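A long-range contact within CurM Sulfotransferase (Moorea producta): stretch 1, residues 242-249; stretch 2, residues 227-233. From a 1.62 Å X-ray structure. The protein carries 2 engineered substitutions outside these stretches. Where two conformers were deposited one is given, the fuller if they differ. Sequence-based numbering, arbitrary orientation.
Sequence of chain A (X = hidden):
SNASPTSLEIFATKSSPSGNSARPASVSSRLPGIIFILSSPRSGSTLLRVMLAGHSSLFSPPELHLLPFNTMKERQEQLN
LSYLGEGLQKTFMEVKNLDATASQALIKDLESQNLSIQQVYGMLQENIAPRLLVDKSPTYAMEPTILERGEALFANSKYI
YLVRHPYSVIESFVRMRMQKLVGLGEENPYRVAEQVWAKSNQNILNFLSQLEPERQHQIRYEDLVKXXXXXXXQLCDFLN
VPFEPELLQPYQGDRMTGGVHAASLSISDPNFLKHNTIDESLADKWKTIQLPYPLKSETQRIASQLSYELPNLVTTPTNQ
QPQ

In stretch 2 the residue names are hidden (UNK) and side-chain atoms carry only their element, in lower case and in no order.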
# COMPACT_ATOMS: atom_id res chain seq x y z
N PRO A 242 -12.72 5.88 16.31
CA PRO A 242 -12.69 7.31 16.63
C PRO A 242 -11.42 7.96 16.09
O PRO A 242 -10.41 7.29 15.89
CB PRO A 242 -12.67 7.32 18.16
CG PRO A 242 -12.12 5.99 18.55
CD PRO A 242 -12.55 5.02 17.49
N PHE A 243 -11.48 9.27 15.87
CA PHE A 243 -10.28 10.02 15.50
C PHE A 243 -9.29 10.00 16.67
O PHE A 243 -9.69 10.08 17.84
CB PHE A 243 -10.63 11.47 15.14
CG PHE A 243 -9.57 12.18 14.36
CD1 PHE A 243 -9.65 12.24 12.97
CD2 PHE A 243 -8.47 12.77 15.00
CE1 PHE A 243 -8.67 12.89 12.22
CE2 PHE A 243 -7.48 13.41 14.25
CZ PHE A 243 -7.58 13.47 12.86
N GLU A 244 -8.01 9.84 16.36
CA GLU A 244 -6.95 9.97 17.36
C GLU A 244 -5.91 10.95 16.84
O GLU A 244 -5.60 10.93 15.65
CB GLU A 244 -6.30 8.61 17.65
CG GLU A 244 -7.22 7.62 18.37
CD GLU A 244 -6.54 6.32 18.75
OE1 GLU A 244 -7.21 5.49 19.41
OE2 GLU A 244 -5.35 6.12 18.42
N PRO A 245 -5.35 11.79 17.73
CA PRO A 245 -4.39 12.82 17.31
C PRO A 245 -3.17 12.24 16.59
O PRO A 245 -2.59 12.90 15.74
CB PRO A 245 -3.96 13.46 18.63
CG PRO A 245 -5.05 13.18 19.57
CD PRO A 245 -5.66 11.89 19.17
N GLU A 246 -2.82 11.00 16.93
CA GLU A 246 -1.66 10.33 16.35
C GLU A 246 -1.75 10.16 14.82
O GLU A 246 -0.73 10.00 14.14
CB GLU A 246 -1.46 8.96 17.03
CG GLU A 246 -0.94 9.04 18.47
CD GLU A 246 -2.02 9.26 19.54
OE1 GLU A 246 -3.22 9.41 19.22
OE2 GLU A 246 -1.64 9.28 20.73
N LEU A 247 -2.97 10.19 14.29
CA LEU A 247 -3.15 10.10 12.84
C LEU A 247 -2.45 11.22 12.09
O LEU A 247 -2.00 11.03 10.95
CB LEU A 247 -4.64 10.11 12.47
CG LEU A 247 -5.45 8.91 12.93
CD1 LEU A 247 -6.93 9.23 12.79
CD2 LEU A 247 -5.08 7.62 12.17
N LEU A 248 -2.36 12.39 12.72
CA LEU A 248 -1.80 13.58 12.09
C LEU A 248 -0.31 13.74 12.35
O LEU A 248 0.29 14.74 11.94
CB LEU A 248 -2.54 14.83 12.59
CG LEU A 248 -4.02 14.93 12.20
CD1 LEU A 248 -4.72 15.95 13.08
CD2 LEU A 248 -4.18 15.29 10.74
N GLN A 249 0.28 12.75 13.02
CA GLN A 249 1.68 12.85 13.43
C GLN A 249 2.51 11.65 12.98
O GLN A 249 3.03 10.91 13.81
CB GLN A 249 1.78 13.01 14.95
CG GLN A 249 0.92 14.14 15.53
CD GLN A 249 1.36 15.53 15.08
OE1 GLN A 249 2.52 15.75 14.72
NE2 GLN A 249 0.42 16.48 15.13
N UNK A 227 -5.46 18.60 3.10
CA UNK A 227 -6.49 18.63 4.15
C UNK A 227 -6.49 17.30 4.93
O UNK A 227 -7.51 16.61 4.98
c UNK A 227 -8.04 20.18 2.77
c UNK A 227 -9.86 19.29 1.26
c UNK A 227 -9.47 20.35 2.28
n UNK A 227 -11.31 19.36 0.90
c UNK A 227 -7.87 18.86 3.52
N UNK A 228 -5.35 16.95 5.56
CA UNK A 228 -5.29 15.65 6.24
C UNK A 228 -6.34 15.47 7.34
O UNK A 228 -6.86 14.37 7.49
c UNK A 228 -4.09 17.70 5.68
c UNK A 228 -3.41 17.03 6.84
c UNK A 228 -3.86 15.60 6.80
N UNK A 229 -6.67 16.54 8.07
CA UNK A 229 -7.68 16.43 9.13
C UNK A 229 -9.03 15.95 8.58
O UNK A 229 -9.61 15.01 9.10
c UNK A 229 -7.87 17.77 9.86
c UNK A 229 -8.94 17.71 10.93
o UNK A 229 -8.92 20.11 10.99
c UNK A 229 -9.50 19.07 11.30
n UNK A 229 -10.64 19.08 11.98
N UNK A 230 -9.49 16.61 7.52
CA UNK A 230 -10.77 16.27 6.90
C UNK A 230 -10.75 14.86 6.30
O UNK A 230 -11.67 14.08 6.50
c UNK A 230 -11.15 17.30 5.83
c UNK A 230 -12.43 16.99 5.05
n UNK A 230 -13.19 19.14 4.24
c UNK A 230 -12.67 17.97 3.91
o UNK A 230 -12.39 17.66 2.76
N UNK A 231 -9.67 14.54 5.58
CA UNK A 231 -9.56 13.23 4.95
C UNK A 231 -9.55 12.12 6.00
O UNK A 231 -10.27 11.13 5.87
c UNK A 231 -8.03 11.70 3.61
c UNK A 231 -8.31 13.14 4.04
c UNK A 231 -8.48 14.06 2.84
N UNK A 232 -8.75 12.31 7.04
CA UNK A 232 -8.60 11.28 8.07
C UNK A 232 -9.85 11.14 8.94
O UNK A 232 -10.18 10.04 9.37
c UNK A 232 -7.35 11.52 8.92
c UNK A 232 -4.88 11.98 8.92
c UNK A 232 -6.02 11.25 8.20
c UNK A 232 -5.73 9.76 8.10
N UNK A 233 -10.56 12.25 9.16
CA UNK A 233 -11.81 12.20 9.92
C UNK A 233 -12.87 11.39 9.17
O UNK A 233 -13.55 10.55 9.75
c UNK A 233 -12.32 13.61 10.24
o UNK A 233 -13.50 13.54 11.02

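Position 227 carries four carbons in a row ending in a nitrogen. None of these atoms comes near stretch 1. The pattern is that of lysine. The residue is K227, at the N-cap position of the helix that follows.

Position 228 has three carbons that close a ring onto the backbone nitrogen. Its CB points toward stretch 1 and lies 4.0 Å from L248 CD2, an apolar contact. Only proline forms such a ring. The residue is P228, in the first turn of the helix.

Position 229 has three carbons in line, the third carrying one oxygen and one nitrogen. The end of the side chain leads away from stretch 1, so the backbone makes the closer contacts. Its N is 3.9 Å from L248 CD2, and its O is 3.9 Å from F243 CE1. The length and the terminal amide fit glutamine. The residue is Q229.

Position 230 shows the same set: three carbons, with one oxygen and one nitrogen on the third. Its CA-to-CB bond points away from stretch 1, and it makes no contact there. The residue is Q230. Its OE1 accepts a hydrogen bond from K227 NZ at 2.7 Å, which ties the two side chains together.

Position 231 has one carbon carrying two more, a fork directly at CB. It is buried but does not touch stretch 1. The residue is V231, and its N donates to K227 O at 3.1 Å.

Position 232 has four carbons, forked at the second. It points toward stretch 1, and its CB lies 3.8 Å from F243 CE1. The residue is L232. Its CD1 lies 4.0 Å from L247 CB, 3.6 Å from L247 O and 3.8 Å from L248 CD2.

Position 233 has one carbon and then one oxygen. Its CB is 4.1 Å from F243 CD1. Its N lies 3.7 Å from F243 CE1, at the edge of the ring and near its plane. That N already donates to Q229 O at 2.9 Å within the helix. The residue is S233.

The contact is one of packing. No hydrogen bond crosses it. L232 has the largest covered area and meets F243, L247 and L248. L247 and L248, both in the 3-10 segment, reach L232. L248 extends the contact to P228, while F243 extends it to S233. The two stretches bury 284 Å² in total.

Stretch 2, residues 227-233: KPQQVLS
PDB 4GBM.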